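Local coordinates for cellulose hydrolase (Bacillus licheniformis, PDB 4YZT), which hydrolyses internal beta-1,4-glucosidic bonds of cellulose as a three-module family 5 endoglucanase and is seen here with cellotetraose bound, at residues T101-L105 and K151-L155; G450-A456 and G499-E505; T461-K467 and F517-P523. All coordinates share one frame. Numbering follows the deposited sequence.

Contact 1 (T101-L105 and K151-L155)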
loop_
_atom_site.group_PDB
_atom_site.type_symbol
_atom_site.label_atom_id
_atom_site.label_comp_id
_atom_site.label_asym_id
_atom_site.label_seq_id
_atom_site.Cartn_x
_atom_site.Cartn_y
_atom_site.Cartn_z
ATOM N N THR A 101 20.037 -10.017 1.302
ATOM C CA THR A 101 20.541 -8.660 1.125
ATOM C C THR A 101 21.506 -8.611 -0.067
ATOM O O THR A 101 21.457 -7.674 -0.867
ATOM C CB THR A 101 21.246 -8.127 2.397
ATOM O OG1 THR A 101 20.326 -8.136 3.492
ATOM C CG2 THR A 101 21.694 -6.694 2.188
ATOM N N ASP A 102 22.364 -9.620 -0.192
ATOM C CA ASP A 102 23.332 -9.670 -1.298
ATOM C C ASP A 102 22.635 -9.771 -2.656
ATOM O O ASP A 102 23.032 -9.106 -3.613
ATOM C CB ASP A 102 24.298 -10.846 -1.127
ATOM C CG ASP A 102 25.458 -10.525 -0.193
ATOM O OD1 ASP A 102 25.687 -9.332 0.106
ATOM O OD2 ASP A 102 26.150 -11.471 0.237
ATOM N N TRP A 103 21.592 -10.594 -2.734
ATOM C CA TRP A 103 20.802 -10.699 -3.960
ATOM C C TRP A 103 20.317 -9.337 -4.449
ATOM O O TRP A 103 20.389 -9.029 -5.651
ATOM C CB TRP A 103 19.603 -11.641 -3.747
ATOM C CG TRP A 103 19.967 -13.095 -3.768
ATOM C CD1 TRP A 103 21.120 -13.657 -4.257
ATOM C CD2 TRP A 103 19.172 -14.182 -3.271
ATOM N NE1 TRP A 103 21.081 -15.028 -4.107
ATOM C CE2 TRP A 103 19.902 -15.372 -3.492
ATOM C CE3 TRP A 103 17.920 -14.261 -2.662
ATOM C CZ2 TRP A 103 19.411 -16.625 -3.122
ATOM C CZ3 TRP A 103 17.437 -15.497 -2.298
ATOM C CH2 TRP A 103 18.178 -16.664 -2.528
ATOM N N ALA A 104 19.832 -8.513 -3.520
ATOM C CA ALA A 104 19.341 -7.194 -3.881
ATOM C C ALA A 104 20.517 -6.315 -4.301
ATOM O O ALA A 104 20.463 -5.626 -5.325
ATOM C CB ALA A 104 18.578 -6.564 -2.713
ATOM N N LEU A 105 21.588 -6.340 -3.511
ATOM C CA LEU A 105 22.722 -5.469 -3.810
ATOM C C LEU A 105 23.364 -5.818 -5.147
ATOM O O LEU A 105 23.833 -4.935 -5.878
ATOM C CB LEU A 105 23.776 -5.550 -2.706
ATOM C CG LEU A 105 23.421 -4.859 -1.395
ATOM C CD1 LEU A 105 24.450 -5.249 -0.333
ATOM C CD2 LEU A 105 23.404 -3.351 -1.594
ATOM N N LYS A 151 29.882 -4.083 3.271
ATOM C CA LYS A 151 29.002 -3.977 2.118
ATOM C C LYS A 151 29.086 -2.594 1.482
ATOM O O LYS A 151 29.417 -1.609 2.156
ATOM C CB LYS A 151 27.564 -4.277 2.522
ATOM C CG LYS A 151 27.372 -5.663 3.157
ATOM C CD LYS A 151 27.716 -6.790 2.162
ATOM C CE LYS A 151 27.542 -8.161 2.839
ATOM N NZ LYS A 151 27.883 -9.318 1.945
ATOM N N SER A 152 28.768 -2.501 0.196
ATOM C CA SER A 152 28.889 -1.220 -0.489
ATOM C C SER A 152 27.960 -0.166 0.119
ATOM O O SER A 152 27.027 -0.482 0.891
ATOM C CB SER A 152 28.606 -1.371 -1.982
ATOM O OG SER A 152 27.291 -0.954 -2.323
ATOM N N GLU A 153 28.224 1.086 -0.246
ATOM C CA GLU A 153 27.493 2.242 0.270
ATOM C C GLU A 153 26.036 2.282 -0.202
ATOM O O GLU A 153 25.269 3.153 0.227
ATOM C CB GLU A 153 28.211 3.535 -0.145
ATOM C CG GLU A 153 28.223 3.748 -1.666
ATOM C CD GLU A 153 29.207 4.822 -2.135
ATOM O OE1 GLU A 153 29.027 6.012 -1.788
ATOM O OE2 GLU A 153 30.164 4.471 -2.857
ATOM N N ARG A 154 25.661 1.367 -1.098
ATOM C CA ARG A 154 24.265 1.268 -1.514
ATOM C C ARG A 154 23.425 0.549 -0.461
ATOM O O ARG A 154 22.200 0.488 -0.576
ATOM C CB ARG A 154 24.134 0.565 -2.869
ATOM C CG ARG A 154 24.727 1.389 -4.014
ATOM C CD ARG A 154 24.303 0.945 -5.405
ATOM N NE ARG A 154 24.870 1.880 -6.382
ATOM C CZ ARG A 154 24.362 2.157 -7.585
ATOM N NH1 ARG A 154 23.249 1.568 -8.016
ATOM N NH2 ARG A 154 24.983 3.037 -8.362
ATOM N N LEU A 155 24.065 0.028 0.579
ATOM C CA LEU A 155 23.292 -0.543 1.683
ATOM C C LEU A 155 23.157 0.486 2.805
ATOM O O LEU A 155 24.154 1.033 3.292
ATOM C CB LEU A 155 23.931 -1.839 2.200
ATOM C CG LEU A 155 23.254 -2.504 3.421
ATOM C CD1 LEU A 155 21.828 -2.992 3.123
ATOM C CD2 LEU A 155 24.116 -3.640 3.943
#
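A single lysine ammonium group carries the polar side of this contact: Lys151 NZ donates to Asp102 OD1 at 2.9 Å and, weakly, to Asp102 OD2 at 3.2 Å, a salt bridge that ties the last turn of helix 91-105 to the loop leading into strand 155-158. The setting is the TIM barrel of the family 5 catalytic module, where 91-105 is one of the outer helices and 155-158 one of the eight parallel strands of the inner barrel. Lysine suits this place because its long chain, extended at chi3 and chi4, spans the gap from a backbone whose CA lies 8.7 Å from the CA of Asp102. The ammonium also pairs with Glu98, one helical turn earlier, so two carboxylates share it.

Beneath the charges the packing turns apolar. The loop makes a type I turn from Ser152 to Leu155, closed by Leu155 N to Ser152 O at 3.0 Å and braced by an ST turn in which Ser152 OG accepts from Arg154 N at 3.1 Å. Serine is apt here, its short side chain letting OG reach the amide two residues on. Leu105 rests against this turn: its CD2 lies 4.1 Å from Leu155 CB, while its CD1 is 4.3 Å from Lys151 CB, so the aliphatic root of the lysine is used as well. Both Leu105 and Leu155 also touch Val111 of the neighbouring barrel strand 110-114. Arg154 sends its guanidinium away, to the carbonyl of Glu108. Deeper in, where both residues are buried, the methyl Thr101 CG2 meets Leu155 CD1 at 3.8 Å.

Contact 2 (G450-A456 and G499-E505)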
loop_
_atom_site.group_PDB
_atom_site.type_symbol
_atom_site.label_atom_id
_atom_site.label_comp_id
_atom_site.label_asym_id
_atom_site.label_seq_id
_atom_site.Cartn_x
_atom_site.Cartn_y
_atom_site.Cartn_z
ATOM N N GLY A 450 -16.321 -19.499 12.166
ATOM C CA GLY A 450 -15.869 -19.101 10.848
ATOM C C GLY A 450 -16.810 -18.125 10.169
ATOM O O GLY A 450 -17.868 -17.776 10.699
ATOM N N ASP A 451 -16.423 -17.699 8.973
ATOM C CA ASP A 451 -17.123 -16.659 8.245
ATOM C C ASP A 451 -18.432 -17.179 7.671
ATOM O O ASP A 451 -18.610 -18.391 7.500
ATOM C CB ASP A 451 -16.229 -16.107 7.125
ATOM C CG ASP A 451 -14.862 -15.661 7.634
ATOM O OD1 ASP A 451 -14.755 -15.372 8.855
ATOM O OD2 ASP A 451 -13.897 -15.583 6.820
ATOM N N LEU A 452 -19.352 -16.261 7.392
ATOM C CA LEU A 452 -20.589 -16.611 6.686
ATOM C C LEU A 452 -20.389 -16.424 5.186
ATOM O O LEU A 452 -20.071 -15.324 4.723
ATOM C CB LEU A 452 -21.768 -15.750 7.169
ATOM C CG LEU A 452 -23.115 -15.918 6.434
ATOM C CD1 LEU A 452 -23.746 -17.287 6.693
ATOM C CD2 LEU A 452 -24.088 -14.798 6.806
ATOM N N LYS A 453 -20.560 -17.510 4.442
ATOM C CA LYS A 453 -20.517 -17.475 2.996
ATOM C C LYS A 453 -21.890 -17.129 2.437
ATOM O O LYS A 453 -22.896 -17.704 2.851
ATOM C CB LYS A 453 -20.047 -18.820 2.445
ATOM C CG LYS A 453 -19.956 -18.884 0.925
ATOM C CD LYS A 453 -19.552 -20.278 0.472
ATOM C CE LYS A 453 -19.268 -20.290 -1.031
ATOM N NZ LYS A 453 -18.929 -21.654 -1.531
ATOM N N ILE A 454 -21.915 -16.172 1.513
ATOM C CA ILE A 454 -23.117 -15.786 0.799
ATOM C C ILE A 454 -22.889 -16.016 -0.698
ATOM O O ILE A 454 -22.361 -15.148 -1.388
ATOM C CB ILE A 454 -23.475 -14.309 1.085
ATOM C CG1 ILE A 454 -23.673 -14.107 2.600
ATOM C CG2 ILE A 454 -24.718 -13.900 0.307
ATOM C CD1 ILE A 454 -23.322 -12.708 3.108
ATOM N N PRO A 455 -23.264 -17.202 -1.202
ATOM C CA PRO A 455 -23.081 -17.500 -2.630
ATOM C C PRO A 455 -23.786 -16.467 -3.508
ATOM O O PRO A 455 -24.904 -16.051 -3.208
ATOM C CB PRO A 455 -23.719 -18.887 -2.794
ATOM C CG PRO A 455 -23.616 -19.496 -1.426
ATOM C CD PRO A 455 -23.835 -18.344 -0.472
ATOM N N ALA A 456 -23.124 -16.040 -4.571
ATOM C CA ALA A 456 -23.673 -14.996 -5.415
ATOM C C ALA A 456 -23.294 -15.186 -6.884
ATOM O O ALA A 456 -22.281 -15.818 -7.200
ATOM C CB ALA A 456 -23.202 -13.621 -4.920
ATOM N N GLY A 499 -16.144 -14.692 -6.478
ATOM C CA GLY A 499 -17.490 -14.313 -6.874
ATOM C C GLY A 499 -18.550 -14.396 -5.782
ATOM O O GLY A 499 -19.704 -14.029 -6.018
ATOM N N ASP A 500 -18.169 -14.887 -4.602
ATOM C CA ASP A 500 -19.073 -14.956 -3.459
ATOM C C ASP A 500 -18.764 -13.866 -2.418
ATOM O O ASP A 500 -17.642 -13.365 -2.325
ATOM C CB ASP A 500 -18.991 -16.343 -2.806
ATOM C CG ASP A 500 -19.316 -17.468 -3.778
ATOM O OD1 ASP A 500 -20.300 -17.350 -4.539
ATOM O OD2 ASP A 500 -18.581 -18.473 -3.785
ATOM N N LEU A 501 -19.779 -13.500 -1.648
ATOM C CA LEU A 501 -19.650 -12.487 -0.619
ATOM C C LEU A 501 -19.501 -13.137 0.752
ATOM O O LEU A 501 -20.104 -14.182 1.015
ATOM C CB LEU A 501 -20.873 -11.567 -0.639
ATOM C CG LEU A 501 -21.183 -10.919 -1.991
ATOM C CD1 LEU A 501 -22.568 -10.292 -1.997
ATOM C CD2 LEU A 501 -20.120 -9.871 -2.342
ATOM N N TYR A 502 -18.724 -12.504 1.631
ATOM C CA TYR A 502 -18.447 -13.069 2.950
ATOM C C TYR A 502 -18.555 -12.013 4.040
ATOM O O TYR A 502 -18.067 -10.895 3.875
ATOM C CB TYR A 502 -17.044 -13.682 2.993
ATOM C CG TYR A 502 -16.868 -14.953 2.176
ATOM C CD1 TYR A 502 -16.978 -16.201 2.773
ATOM C CD2 TYR A 502 -16.565 -14.895 0.816
ATOM C CE1 TYR A 502 -16.809 -17.369 2.032
ATOM C CE2 TYR A 502 -16.402 -16.046 0.068
ATOM C CZ TYR A 502 -16.519 -17.280 0.683
ATOM O OH TYR A 502 -16.361 -18.436 -0.045
ATOM N N LEU A 503 -19.201 -12.375 5.147
ATOM C CA LEU A 503 -19.101 -11.624 6.390
ATOM C C LEU A 503 -18.184 -12.359 7.354
ATOM O O LEU A 503 -18.357 -13.561 7.609
ATOM C CB LEU A 503 -20.469 -11.433 7.044
ATOM C CG LEU A 503 -21.428 -10.467 6.361
ATOM C CD1 LEU A 503 -22.768 -10.533 7.053
ATOM C CD2 LEU A 503 -20.855 -9.048 6.424
ATOM N N LYS A 504 -17.224 -11.635 7.903
ATOM C CA LYS A 504 -16.256 -12.235 8.803
ATOM C C LYS A 504 -16.898 -12.659 10.123
ATOM O O LYS A 504 -17.857 -12.047 10.594
ATOM C CB LYS A 504 -15.094 -11.264 9.055
ATOM C CG LYS A 504 -14.228 -11.033 7.827
ATOM C CD LYS A 504 -13.163 -12.102 7.659
ATOM C CE LYS A 504 -12.074 -11.933 8.688
ATOM N NZ LYS A 504 -10.777 -12.491 8.230
ATOM N N GLU A 505 -16.368 -13.737 10.687
ATOM C CA GLU A 505 -16.798 -14.237 11.992
ATOM C C GLU A 505 -16.918 -13.109 13.024
ATOM O O GLU A 505 -17.870 -13.060 13.798
ATOM C CB GLU A 505 -15.816 -15.292 12.499
ATOM C CG GLU A 505 -16.300 -16.009 13.736
ATOM C CD GLU A 505 -15.212 -16.818 14.397
ATOM O OE1 GLU A 505 -14.288 -16.214 14.987
ATOM O OE2 GLU A 505 -15.279 -18.056 14.310
HETATM O O HOH W 1 -11.422 -15.671 7.496
#
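Leucine and isoleucine knobs fill one face of this strand pair, while the other carries a tyrosine ring beside Asp451 and Lys453. On the first face Ile454 is the central bump: its CB sits 4.2 Å from Leu501 CB, while the longer CG1-CD1 arm reaches diagonally to Leu503, with Ile454 CD1 4.4 Å from Leu503 CG. The ring of Phe519 fills the hollow between Leu501 and Leu503. Leu452 CD2 meets Leu503 CD1 at 4.5 Å, and the small Ala456 leaves room for Leu501, with Ala456 CB 4.5 Å from Leu501 CG. Ile454 also presses on Phe519, which belongs to strand 515-522, so this is the face turned to the next sheet.

Strands 452-454 and 500-503 form the middle of a four-stranded antiparallel sheet in the C-terminal part of the chain. Leu452 and Leu503, then Ile454 and Leu501, are hydrogen-bonded pairs, with Leu452 N to Leu503 O at 2.9 Å and Ile454 N to Leu501 O at 2.7 Å. Between them lies the non-hydrogen-bonded pair Lys453 and Tyr502, on the opposite face. There the Tyr502 ring leans over the partner strand until its CE1 is 3.6 Å from Lys453 CB; Tyr495 stacks on the same ring.

Side chains finish both ends of the ladder. Asp500 OD1 accepts a hydrogen bond from Ala456 N at 3.1 Å, past Pro455, which has no amide hydrogen to give. At the other end Asp451 OD1 accepts from Glu505 N at 2.9 Å, its OD2 being held by Tyr495, and Glu505 OE2 accepts from Gly450 N at 2.8 Å.

Contact 3 (T461-K467 and F517-P523)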
loop_
_atom_site.group_PDB
_atom_site.type_symbol
_atom_site.label_atom_id
_atom_site.label_comp_id
_atom_site.label_asym_id
_atom_site.label_seq_id
_atom_site.Cartn_x
_atom_site.Cartn_y
_atom_site.Cartn_z
ATOM N N THR A 461 -20.629 -7.197 -11.633
ATOM C CA THR A 461 -20.470 -6.184 -10.604
ATOM C C THR A 461 -19.344 -6.577 -9.645
ATOM O O THR A 461 -18.908 -7.724 -9.630
ATOM C CB THR A 461 -21.768 -5.943 -9.805
ATOM O OG1 THR A 461 -22.067 -7.085 -8.999
ATOM C CG2 THR A 461 -22.930 -5.648 -10.730
ATOM N N LYS A 462 -18.877 -5.611 -8.857
ATOM C CA LYS A 462 -17.773 -5.822 -7.926
ATOM C C LYS A 462 -18.123 -5.265 -6.565
ATOM O O LYS A 462 -18.802 -4.236 -6.458
ATOM C CB LYS A 462 -16.482 -5.160 -8.428
ATOM C CG LYS A 462 -16.080 -5.526 -9.847
ATOM C CD LYS A 462 -15.016 -4.570 -10.350
ATOM C CE LYS A 462 -14.505 -4.970 -11.726
ATOM N NZ LYS A 462 -13.447 -4.026 -12.184
ATOM N N LEU A 463 -17.647 -5.921 -5.518
ATOM C CA LEU A 463 -17.920 -5.443 -4.163
ATOM C C LEU A 463 -17.189 -4.125 -3.882
ATOM O O LEU A 463 -15.996 -3.989 -4.182
ATOM C CB LEU A 463 -17.508 -6.491 -3.134
ATOM C CG LEU A 463 -17.747 -6.121 -1.668
ATOM C CD1 LEU A 463 -19.238 -5.901 -1.395
ATOM C CD2 LEU A 463 -17.171 -7.217 -0.789
ATOM N N ALA A 464 -17.916 -3.158 -3.325
ATOM C CA ALA A 464 -17.349 -1.859 -2.976
ATOM C C ALA A 464 -17.194 -1.685 -1.463
ATOM O O ALA A 464 -16.090 -1.436 -0.959
ATOM C CB ALA A 464 -18.214 -0.757 -3.539
ATOM N N THR A 465 -18.310 -1.811 -0.742
ATOM C CA THR A 465 -18.287 -1.740 0.715
ATOM C C THR A 465 -19.544 -2.421 1.279
ATOM O O THR A 465 -20.397 -2.888 0.526
ATOM C CB THR A 465 -18.182 -0.269 1.209
ATOM O OG1 THR A 465 -18.045 -0.244 2.641
ATOM C CG2 THR A 465 -19.406 0.525 0.814
ATOM N N VAL A 466 -19.648 -2.505 2.598
ATOM C CA VAL A 466 -20.796 -3.141 3.229
ATOM C C VAL A 466 -21.210 -2.326 4.457
ATOM O O VAL A 466 -20.343 -1.856 5.182
ATOM C CB VAL A 466 -20.485 -4.595 3.688
ATOM C CG1 VAL A 466 -21.778 -5.309 4.116
ATOM C CG2 VAL A 466 -19.767 -5.381 2.606
ATOM N N LYS A 467 -22.514 -2.164 4.694
ATOM C CA LYS A 467 -22.985 -1.615 5.969
ATOM C C LYS A 467 -23.912 -2.629 6.637
ATOM O O LYS A 467 -24.506 -3.492 5.963
ATOM C CB LYS A 467 -23.691 -0.268 5.789
ATOM C CG LYS A 467 -24.919 -0.307 4.875
ATOM C CD LYS A 467 -25.763 0.962 5.001
ATOM C CE LYS A 467 -26.872 1.015 3.949
ATOM N NZ LYS A 467 -27.651 2.290 4.035
ATOM N N PHE A 517 -27.781 -6.455 6.238
ATOM C CA PHE A 517 -26.517 -6.037 5.645
ATOM C C PHE A 517 -26.717 -5.623 4.201
ATOM O O PHE A 517 -27.401 -6.309 3.442
ATOM C CB PHE A 517 -25.478 -7.152 5.731
ATOM C CG PHE A 517 -25.065 -7.466 7.132
ATOM C CD1 PHE A 517 -23.955 -6.858 7.686
ATOM C CD2 PHE A 517 -25.805 -8.353 7.903
ATOM C CE1 PHE A 517 -23.590 -7.130 9.008
ATOM C CE2 PHE A 517 -25.444 -8.640 9.204
ATOM C CZ PHE A 517 -24.337 -8.022 9.759
ATOM N N THR A 518 -26.139 -4.487 3.837
ATOM C CA THR A 518 -26.222 -4.004 2.468
ATOM C C THR A 518 -24.849 -4.077 1.818
ATOM O O THR A 518 -23.928 -3.338 2.199
ATOM C CB THR A 518 -26.761 -2.560 2.399
ATOM O OG1 THR A 518 -28.056 -2.482 3.019
ATOM C CG2 THR A 518 -26.867 -2.097 0.946
ATOM N N PHE A 519 -24.715 -4.979 0.849
ATOM C CA PHE A 519 -23.477 -5.121 0.094
ATOM C C PHE A 519 -23.516 -4.161 -1.089
ATOM O O PHE A 519 -24.171 -4.440 -2.090
ATOM C CB PHE A 519 -23.279 -6.572 -0.371
ATOM C CG PHE A 519 -22.982 -7.524 0.751
ATOM C CD1 PHE A 519 -24.007 -8.039 1.525
ATOM C CD2 PHE A 519 -21.674 -7.884 1.045
ATOM C CE1 PHE A 519 -23.740 -8.903 2.579
ATOM C CE2 PHE A 519 -21.395 -8.746 2.086
ATOM C CZ PHE A 519 -22.438 -9.260 2.861
ATOM N N GLU A 520 -22.830 -3.021 -0.960
ATOM C CA GLU A 520 -22.843 -2.007 -2.008
ATOM C C GLU A 520 -21.786 -2.358 -3.045
ATOM O O GLU A 520 -20.641 -2.679 -2.715
ATOM C CB GLU A 520 -22.612 -0.605 -1.427
ATOM C CG GLU A 520 -23.655 -0.177 -0.415
ATOM C CD GLU A 520 -23.440 1.231 0.143
ATOM O OE1 GLU A 520 -22.470 1.922 -0.250
ATOM O OE2 GLU A 520 -24.258 1.649 0.987
ATOM N N LEU A 521 -22.194 -2.318 -4.307
ATOM C CA LEU A 521 -21.369 -2.780 -5.407
ATOM C C LEU A 521 -20.927 -1.655 -6.335
ATOM O O LEU A 521 -21.434 -0.535 -6.265
ATOM C CB LEU A 521 -22.138 -3.837 -6.213
ATOM C CG LEU A 521 -22.664 -4.992 -5.365
ATOM C CD1 LEU A 521 -23.731 -5.810 -6.109
ATOM C CD2 LEU A 521 -21.506 -5.884 -4.961
ATOM N N TRP A 522 -19.978 -1.980 -7.209
ATOM C CA TRP A 522 -19.702 -1.194 -8.411
ATOM C C TRP A 522 -20.458 -1.858 -9.564
ATOM O O TRP A 522 -20.386 -3.068 -9.701
ATOM C CB TRP A 522 -18.204 -1.156 -8.716
ATOM C CG TRP A 522 -17.319 -0.574 -7.616
ATOM C CD1 TRP A 522 -16.335 -1.223 -6.919
ATOM C CD2 TRP A 522 -17.330 0.777 -7.128
ATOM N NE1 TRP A 522 -15.740 -0.356 -6.022
ATOM C CE2 TRP A 522 -16.336 0.871 -6.133
ATOM C CE3 TRP A 522 -18.089 1.913 -7.435
ATOM C CZ2 TRP A 522 -16.086 2.055 -5.440
ATOM C CZ3 TRP A 522 -17.840 3.088 -6.744
ATOM C CH2 TRP A 522 -16.845 3.148 -5.759
ATOM N N PRO A 523 -21.169 -1.082 -10.409
ATOM C CA PRO A 523 -21.274 0.380 -10.433
ATOM C C PRO A 523 -22.084 0.949 -9.276
ATOM O O PRO A 523 -23.002 0.290 -8.770
ATOM C CB PRO A 523 -21.977 0.658 -11.761
ATOM C CG PRO A 523 -22.809 -0.557 -11.999
ATOM C CD PRO A 523 -21.999 -1.707 -11.453
#
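A classic beta bulge interrupts this antiparallel pairing of strands 462-467 and 517-522, at the edge of a four-stranded mixed sheet in the C-terminal part of the chain. Ala464 and Thr465 both face Glu520, whose carbonyl O accepts from Ala464 N at 2.8 Å and Thr465 N at 3.2 Å. Regular bonding flanks the extra residue: Trp522 N to Lys462 O at 2.7 Å before it, Thr518 N to Lys467 O at 2.9 Å after it.

Val466 and Phe519 form a non-hydrogen-bonded pair on the buried side. The slim, branched valine sets CG1 over the flat phenylalanine ring, 4.0 Å from its centroid, while Leu463 CD1 meets the ring edge at Phe519 CD2, 4.0 Å away. Phe494 of strand 494-497 closes over Leu463 and Val466.

Glu520, on the opposite face, hydrogen-bonds through its carboxylate to Tyr487. Trp522 reaches loop residues Thr238, Asn278 and Glu279 of the catalytic module, so the bulge lies beside an interface between modules. Alanine fits at the bulge because its small methyl sits over the indole face in a CH-pi contact, Ala464 CB 3.7 Å from the centroid of the Trp522 five-membered ring.

Contact 1 closes first along the chain, at the N-terminal end of the barrel strands, away from the end that carries the catalytic residues in TIM barrels. Contacts 2 and 3 lie on the opposite side of the chain's centre, their centres about 45 Å from that of contact 1. These two are intertwined: their segments alternate, strand 452-457 being followed by 462-470, and 500-503 by 515-522. Each pairing belongs to its own sheet, yet the centres are 13 Å apart and the sheets pack face to face, with Ile454 CD1 3.6 Å from Phe519 CZ. The two sheets thus share one hydrophobic core, while the strand pair of contact 3 also borders the catalytic module.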